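PDB 4PMH: pectinesterase from Sitophilus oryzae, which catalyses the hydrolysis of methyl esters in pectin, releasing methanol, and probably takes part in the digestion of plant cell walls. Local coordinates for residues 255-259 against 291-295; 229-235 against 263-268. All coordinates share one frame; numbering follows the deposited sequence.

Contact 1. Residues 255-259 against 291-295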
ATOM      1  N   PHE A 255      -3.822   5.293   6.923  1.00 12.57           N
ATOM      2  CA  PHE A 255      -4.322   3.985   6.525  1.00 12.49           C
ATOM      3  C   PHE A 255      -5.818   3.980   6.238  1.00 12.63           C
ATOM      4  O   PHE A 255      -6.598   4.574   6.977  1.00 13.35           O
ATOM      5  CB  PHE A 255      -4.023   2.948   7.611  1.00 12.73           C
ATOM      6  CG  PHE A 255      -2.557   2.790   7.906  1.00 12.82           C
ATOM      7  CD1 PHE A 255      -1.761   1.995   7.118  1.00 13.45           C
ATOM      8  CD2 PHE A 255      -1.972   3.465   8.964  1.00 13.56           C
ATOM      9  CE1 PHE A 255      -0.402   1.860   7.379  1.00 13.35           C
ATOM     10  CE2 PHE A 255      -0.621   3.337   9.245  1.00 13.11           C
ATOM     11  CZ  PHE A 255       0.165   2.538   8.450  1.00 13.31           C
ATOM     12  N   ALA A 256      -6.207   3.296   5.163  1.00 12.19           N
ATOM     13  CA  ALA A 256      -7.609   3.079   4.825  1.00 11.99           C
ATOM     14  C   ALA A 256      -7.829   1.628   4.394  1.00 11.77           C
ATOM     15  O   ALA A 256      -8.043   1.348   3.231  1.00 11.80           O
ATOM     16  CB  ALA A 256      -8.094   4.057   3.748  1.00 11.92           C
ATOM     17  N   PRO A 257      -7.820   0.691   5.361  1.00 11.90           N
ATOM     18  CA  PRO A 257      -8.081  -0.713   5.020  1.00 11.84           C
ATOM     19  C   PRO A 257      -9.542  -1.051   4.771  1.00 11.66           C
ATOM     20  O   PRO A 257     -10.430  -0.493   5.433  1.00 10.90           O
ATOM     21  CB  PRO A 257      -7.542  -1.491   6.240  1.00 11.82           C
ATOM     22  CG  PRO A 257      -7.233  -0.471   7.281  1.00 12.06           C
ATOM     23  CD  PRO A 257      -7.675   0.886   6.812  1.00 11.94           C
ATOM     24  N   ASP A 258      -9.780  -1.940   3.795  1.00 11.91           N
ATOM     25  CA  ASP A 258     -11.118  -2.490   3.535  1.00 12.45           C
ATOM     26  C   ASP A 258     -11.109  -4.003   3.760  1.00 13.01           C
ATOM     27  O   ASP A 258     -11.842  -4.770   3.119  1.00 13.48           O
ATOM     28  CB  ASP A 258     -11.633  -2.093   2.136  1.00 13.05           C
ATOM     29  CG  ASP A 258     -10.996  -2.872   0.990  1.00 13.54           C
ATOM     30  OD1 ASP A 258      -9.840  -3.331   1.089  1.00 11.91           O
ATOM     31  OD2 ASP A 258     -11.676  -2.956  -0.068  1.00 14.61           O
ATOM     32  N   THR A 259     -10.290  -4.414   4.718  1.00 13.42           N
ATOM     33  CA  THR A 259     -10.168  -5.807   5.096  1.00 13.83           C
ATOM     34  C   THR A 259     -11.520  -6.490   5.248  1.00 13.58           C
ATOM     35  O   THR A 259     -12.416  -5.996   5.947  1.00 13.79           O
ATOM     36  CB  THR A 259      -9.446  -5.934   6.448  1.00 13.77           C
ATOM     37  OG1 THR A 259      -8.375  -4.979   6.528  1.00 12.88           O
ATOM     38  CG2 THR A 259      -8.932  -7.344   6.620  1.00 14.22           C
ATOM     39  N   ALA A 291     -11.723   3.563   8.131  1.00 12.99           N
ATOM     40  CA  ALA A 291     -12.145   2.380   7.417  1.00 12.90           C
ATOM     41  C   ALA A 291     -12.505   2.774   5.993  1.00 12.98           C
ATOM     42  O   ALA A 291     -13.219   3.775   5.777  1.00 12.19           O
ATOM     43  CB  ALA A 291     -13.335   1.751   8.114  1.00 12.75           C
ATOM     44  N   TRP A 292     -11.949   2.023   5.038  1.00 12.78           N
ATOM     45  CA  TRP A 292     -12.424   2.081   3.651  1.00 13.32           C
ATOM     46  C   TRP A 292     -13.534   1.060   3.562  1.00 13.05           C
ATOM     47  O   TRP A 292     -13.302  -0.148   3.528  1.00 12.34           O
ATOM     48  CB  TRP A 292     -11.325   1.824   2.621  1.00 13.25           C
ATOM     49  CG  TRP A 292     -11.843   1.820   1.177  1.00 13.13           C
ATOM     50  CD1 TRP A 292     -12.961   2.466   0.691  1.00 14.08           C
ATOM     51  CD2 TRP A 292     -11.249   1.151   0.064  1.00 13.15           C
ATOM     52  NE1 TRP A 292     -13.098   2.223  -0.674  1.00 14.74           N
ATOM     53  CE2 TRP A 292     -12.053   1.425  -1.075  1.00 13.70           C
ATOM     54  CE3 TRP A 292     -10.105   0.354  -0.090  1.00 12.73           C
ATOM     55  CZ2 TRP A 292     -11.754   0.908  -2.334  1.00 13.85           C
ATOM     56  CZ3 TRP A 292      -9.819  -0.164  -1.333  1.00 12.92           C
ATOM     57  CH2 TRP A 292     -10.630   0.119  -2.443  1.00 13.50           C
ATOM     58  N   ASP A 293     -14.755   1.579   3.579  1.00 13.63           N
ATOM     59  CA  ASP A 293     -15.962   0.781   3.601  1.00 14.41           C
ATOM     60  C   ASP A 293     -16.356   0.567   2.131  1.00 14.88           C
ATOM     61  O   ASP A 293     -17.404   1.081   1.673  1.00 14.94           O
ATOM     62  CB  ASP A 293     -17.079   1.527   4.389  1.00 14.13           C
ATOM     63  CG  ASP A 293     -17.053   1.236   5.900  1.00 14.15           C
ATOM     64  OD1 ASP A 293     -16.170   0.460   6.375  1.00 13.09           O
ATOM     65  OD2 ASP A 293     -17.952   1.766   6.597  1.00 13.45           O
ATOM     66  N   SER A 294     -15.508  -0.149   1.391  1.00 15.53           N
ATOM     67  CA  SER A 294     -15.733  -0.352  -0.063  1.00 16.90           C
ATOM     68  C   SER A 294     -17.076  -1.011  -0.354  1.00 17.35           C
ATOM     69  O   SER A 294     -17.453  -1.999   0.280  1.00 17.87           O
ATOM     70  CB  SER A 294     -14.614  -1.159  -0.742  1.00 17.39           C
ATOM     71  OG  SER A 294     -14.141  -2.201   0.079  1.00 19.92           O
ATOM     72  N   GLY A 295     -17.797  -0.420  -1.299  1.00 18.19           N
ATOM     73  CA  GLY A 295     -19.108  -0.907  -1.717  1.00 19.33           C
ATOM     74  C   GLY A 295     -20.242  -0.622  -0.757  1.00 20.54           C
ATOM     75  O   GLY A 295     -21.345  -1.115  -0.958  1.00 20.84           O
TER
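Two first torsions bring D258 against W292: a chi1 of 177° swings the indole opposite its own backbone N and in beside the carbonyl carbon, while a chi1 of 76° tucks the D258 carboxylate between N and C of its own backbone. The two side chains then run alongside each other in the same direction, carboxylate and indole planes only 13° apart. The acid lies over one face of the indole, toward its six-membered ring, with D258 CG 3.5 Å from W292 CE3. S294 approaches the same face, its CB near the rim, and its OG donates to D258 OD2 over 2.6 Å on the anti lone pair; this short bond probably limits how the carboxylate can turn over the ring. W292 probably binds substrate, as in related pectinesterases, which places the pair at the likely sugar-binding cleft of this right-handed parallel beta-helix, where strand 252-257 ends beside the loop that follows strand 286-290. The backbones join as well: W292 N donates to P257 O at 3.0 Å, from above the carbonyl plane. A256 O lies at the indole edge, 3.4 Å from W292 CB. D293, whose CB points away from 255-259, makes a salt bridge to R336.

Contact 2. Residues 229-235 against 263-268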
ATOM      1  N   PHE A 229      -3.887   1.810   1.508  1.00 12.05           N
ATOM      2  CA  PHE A 229      -5.278   1.430   1.463  1.00 12.39           C
ATOM      3  C   PHE A 229      -5.483   0.106   0.737  1.00 12.43           C
ATOM      4  O   PHE A 229      -4.659  -0.305  -0.095  1.00 11.72           O
ATOM      5  CB  PHE A 229      -6.097   2.559   0.803  1.00 13.17           C
ATOM      6  CG  PHE A 229      -6.031   2.572  -0.713  1.00 13.19           C
ATOM      7  CD1 PHE A 229      -4.919   3.082  -1.371  1.00 13.68           C
ATOM      8  CD2 PHE A 229      -7.095   2.099  -1.478  1.00 13.82           C
ATOM      9  CE1 PHE A 229      -4.849   3.091  -2.758  1.00 13.54           C
ATOM     10  CE2 PHE A 229      -7.040   2.122  -2.876  1.00 13.85           C
ATOM     11  CZ  PHE A 229      -5.906   2.619  -3.511  1.00 13.68           C
ATOM     12  N   GLY A 230      -6.565  -0.579   1.093  1.00 12.49           N
ATOM     13  CA  GLY A 230      -6.876  -1.885   0.516  1.00 12.49           C
ATOM     14  C   GLY A 230      -7.068  -2.998   1.511  1.00 12.58           C
ATOM     15  O   GLY A 230      -7.171  -2.770   2.732  1.00 12.01           O
ATOM     16  N   GLY A 231      -7.087  -4.229   0.995  1.00 12.42           N
ATOM     17  CA  GLY A 231      -7.577  -5.368   1.747  1.00 12.47           C
ATOM     18  C   GLY A 231      -6.641  -6.542   1.964  1.00 12.58           C
ATOM     19  O   GLY A 231      -7.089  -7.605   2.374  1.00 13.30           O
ATOM     20  N   GLY A 232      -5.355  -6.367   1.717  1.00 12.46           N
ATOM     21  CA  GLY A 232      -4.416  -7.470   1.834  1.00 12.83           C
ATOM     22  C   GLY A 232      -4.057  -7.749   3.281  1.00 12.94           C
ATOM     23  O   GLY A 232      -4.405  -6.976   4.188  1.00 12.61           O
ATOM     24  N   SER A 233      -3.378  -8.870   3.493  1.00 13.45           N
ATOM     25  CA  SER A 233      -2.654  -9.097   4.723  1.00 13.41           C
ATOM     26  C   SER A 233      -1.273  -8.524   4.507  1.00 14.31           C
ATOM     27  O   SER A 233      -0.421  -9.177   3.909  1.00 15.22           O
ATOM     28  CB  SER A 233      -2.556 -10.583   5.042  1.00 13.59           C
ATOM     29  OG  SER A 233      -3.808 -11.126   5.415  1.00 13.61           O
ATOM     30  N   ALA A 234      -1.041  -7.305   4.984  1.00 14.45           N
ATOM     31  CA  ALA A 234       0.202  -6.589   4.671  1.00 14.11           C
ATOM     32  C   ALA A 234       0.962  -6.243   5.936  1.00 13.88           C
ATOM     33  O   ALA A 234       0.412  -5.625   6.842  1.00 13.01           O
ATOM     34  CB  ALA A 234      -0.090  -5.331   3.867  1.00 14.18           C
ATOM     35  N   ILE A 235       2.220  -6.681   5.986  1.00 13.68           N
ATOM     36  CA  ILE A 235       3.118  -6.450   7.105  1.00 13.76           C
ATOM     37  C   ILE A 235       4.110  -5.359   6.720  1.00 13.55           C
ATOM     38  O   ILE A 235       4.708  -5.412   5.637  1.00 13.42           O
ATOM     39  CB  ILE A 235       3.889  -7.738   7.443  1.00 14.65           C
ATOM     40  CG1 ILE A 235       2.903  -8.803   7.910  1.00 15.81           C
ATOM     41  CG2 ILE A 235       4.982  -7.485   8.465  1.00 14.42           C
ATOM     42  CD1 ILE A 235       3.436 -10.217   7.795  1.00 16.64           C
ATOM     43  N   LYS A 263     -11.615 -11.902   7.559  1.00 20.60           N
ATOM     44  CA  LYS A 263     -10.154 -11.933   7.545  1.00 20.58           C
ATOM     45  C   LYS A 263      -9.636 -11.378   8.870  1.00 19.84           C
ATOM     46  O   LYS A 263      -9.907 -10.233   9.221  1.00 18.23           O
ATOM     47  CB  LYS A 263      -9.614 -11.120   6.347  1.00 21.11           C
ATOM     48  CG  LYS A 263      -8.169 -11.425   5.974  1.00 21.78           C
ATOM     49  CD  LYS A 263      -7.636 -10.555   4.827  1.00 21.38           C
ATOM     50  CE  LYS A 263      -8.000 -11.069   3.454  1.00 21.77           C
ATOM     51  NZ  LYS A 263      -7.122 -10.530   2.375  1.00 21.50           N
ATOM     52  N   MET A 264      -8.876 -12.203   9.587  1.00 19.81           N
ATOM     53  CA  MET A 264      -8.267 -11.833  10.853  1.00 20.37           C
ATOM     54  C   MET A 264      -7.128 -10.824  10.688  1.00 18.39           C
ATOM     55  O   MET A 264      -6.947  -9.925  11.510  1.00 16.97           O
ATOM     56  CB  MET A 264      -7.678 -13.092  11.518  1.00 25.17           C
ATOM     57  CG  MET A 264      -8.291 -13.507  12.843  1.00 30.88           C
ATOM     58  SD  MET A 264      -7.075 -14.432  13.820  1.00 36.84           S
ATOM     59  CE  MET A 264      -6.926 -13.420  15.288  1.00 35.89           C
ATOM     60  N   TYR A 265      -6.323 -11.048   9.659  1.00 17.08           N
ATOM     61  CA  TYR A 265      -5.083 -10.321   9.446  1.00 16.28           C
ATOM     62  C   TYR A 265      -5.190  -9.318   8.307  1.00 14.64           C
ATOM     63  O   TYR A 265      -5.120  -9.689   7.134  1.00 14.70           O
ATOM     64  CB  TYR A 265      -3.947 -11.321   9.174  1.00 17.40           C
ATOM     65  CG  TYR A 265      -3.802 -12.311  10.312  1.00 18.16           C
ATOM     66  CD1 TYR A 265      -3.342 -11.893  11.539  1.00 18.51           C
ATOM     67  CD2 TYR A 265      -4.192 -13.635  10.171  1.00 18.98           C
ATOM     68  CE1 TYR A 265      -3.227 -12.781  12.607  1.00 20.17           C
ATOM     69  CE2 TYR A 265      -4.086 -14.526  11.228  1.00 20.07           C
ATOM     70  CZ  TYR A 265      -3.609 -14.093  12.440  1.00 20.22           C
ATOM     71  OH  TYR A 265      -3.506 -14.962  13.503  1.00 22.66           O
ATOM     72  N   GLY A 266      -5.330  -8.042   8.671  1.00 13.80           N
ATOM     73  CA  GLY A 266      -5.267  -6.950   7.709  1.00 13.21           C
ATOM     74  C   GLY A 266      -3.867  -6.382   7.690  1.00 13.00           C
ATOM     75  O   GLY A 266      -2.921  -7.050   7.263  1.00 13.36           O
ATOM     76  N   TYR A 267      -3.721  -5.160   8.183  1.00 13.07           N
ATOM     77  CA  TYR A 267      -2.439  -4.457   8.141  1.00 12.61           C
ATOM     78  C   TYR A 267      -1.723  -4.552   9.504  1.00 12.70           C
ATOM     79  O   TYR A 267      -2.331  -4.379  10.545  1.00 12.58           O
ATOM     80  CB  TYR A 267      -2.663  -3.003   7.716  1.00 12.57           C
ATOM     81  CG  TYR A 267      -3.096  -2.784   6.279  1.00 12.57           C
ATOM     82  CD1 TYR A 267      -2.953  -3.772   5.305  1.00 12.40           C
ATOM     83  CD2 TYR A 267      -3.623  -1.541   5.876  1.00 12.64           C
ATOM     84  CE1 TYR A 267      -3.311  -3.540   3.976  1.00 12.65           C
ATOM     85  CE2 TYR A 267      -3.975  -1.309   4.563  1.00 12.78           C
ATOM     86  CZ  TYR A 267      -3.835  -2.317   3.618  1.00 12.73           C
ATOM     87  OH  TYR A 267      -4.172  -2.073   2.316  1.00 12.78           O
ATOM     88  N   PHE A 268      -0.436  -4.877   9.474  1.00 12.66           N
ATOM     89  CA  PHE A 268       0.402  -4.942  10.666  1.00 12.57           C
ATOM     90  C   PHE A 268       1.605  -4.027  10.481  1.00 12.29           C
ATOM     91  O   PHE A 268       2.456  -4.250   9.590  1.00 12.59           O
ATOM     92  CB  PHE A 268       0.869  -6.376  10.888  1.00 12.49           C
ATOM     93  CG  PHE A 268       1.599  -6.595  12.176  1.00 12.39           C
ATOM     94  CD1 PHE A 268       1.026  -6.303  13.392  1.00 12.71           C
ATOM     95  CD2 PHE A 268       2.857  -7.139  12.158  1.00 12.89           C
ATOM     96  CE1 PHE A 268       1.711  -6.535  14.578  1.00 12.84           C
ATOM     97  CE2 PHE A 268       3.548  -7.391  13.332  1.00 13.21           C
ATOM     98  CZ  PHE A 268       2.981  -7.086  14.538  1.00 12.69           C
TER
HETATM   99  O   HOH W   1      -5.080 -12.080   3.153  1.00 20.13           O
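S233 OG donates to Y265 O over 2.6 Å, and K263 NZ reaches G231 O at 2.9 Å, its chain bent at chi3 (-83°) to bring the ammonium to that carbonyl. One water ties the two together, giving a hydrogen to S233 OG and accepting one from K263 NZ, so the serine hydroxyl and the lysine share a small polar network that also takes in Q28. Further along, the backbones pair in parallel: A234 N donates to G266 O at 3.0 Å, and F268 N to A234 O at 2.9 Å in a nearly straight bond (168°). On one face of the sheet A234 CB packs 3.6 Å from Y267 CD1, and the tyrosine ring extends alongside the glycines G230 to G232 to hydrogen-bond A204 O through its OH. A leucine in place of Y267 would probably leave A204 O without this partner and open a gap beside the glycines. On the other face I235 CG2 lies 4.3 Å from F268 CD2, at the ring edge, and Y26 of helix 23-27 stacks on that phenylalanine. Parallel pairing between successive turns, A234 beside Y267 and I235 beside F268, is the hallmark of the parallel beta-helix of pectin methylesterases.

Overall arrangement
Contacts 1 and 2 have centres 10 Å apart and meet directly where strand 229-230 of contact 2 runs beside strand 252-257 of contact 1. D258 N lies 2.9 Å from G230 O, and A256 O lies 3.2 Å from G230 N, both probable backbone hydrogen bonds. Their segments alternate along the chain, so consecutive coils of the helix are tied together through both. The aromatic rings of W292 and F229 also meet, their planes at about 60°. Around this junction cluster the likely catalytic residues: at their nearest atoms the side chains of A256 and D226, the probable nucleophile, are about 4 Å apart, and those of F229 and D200, the probable proton donor, about 3 Å.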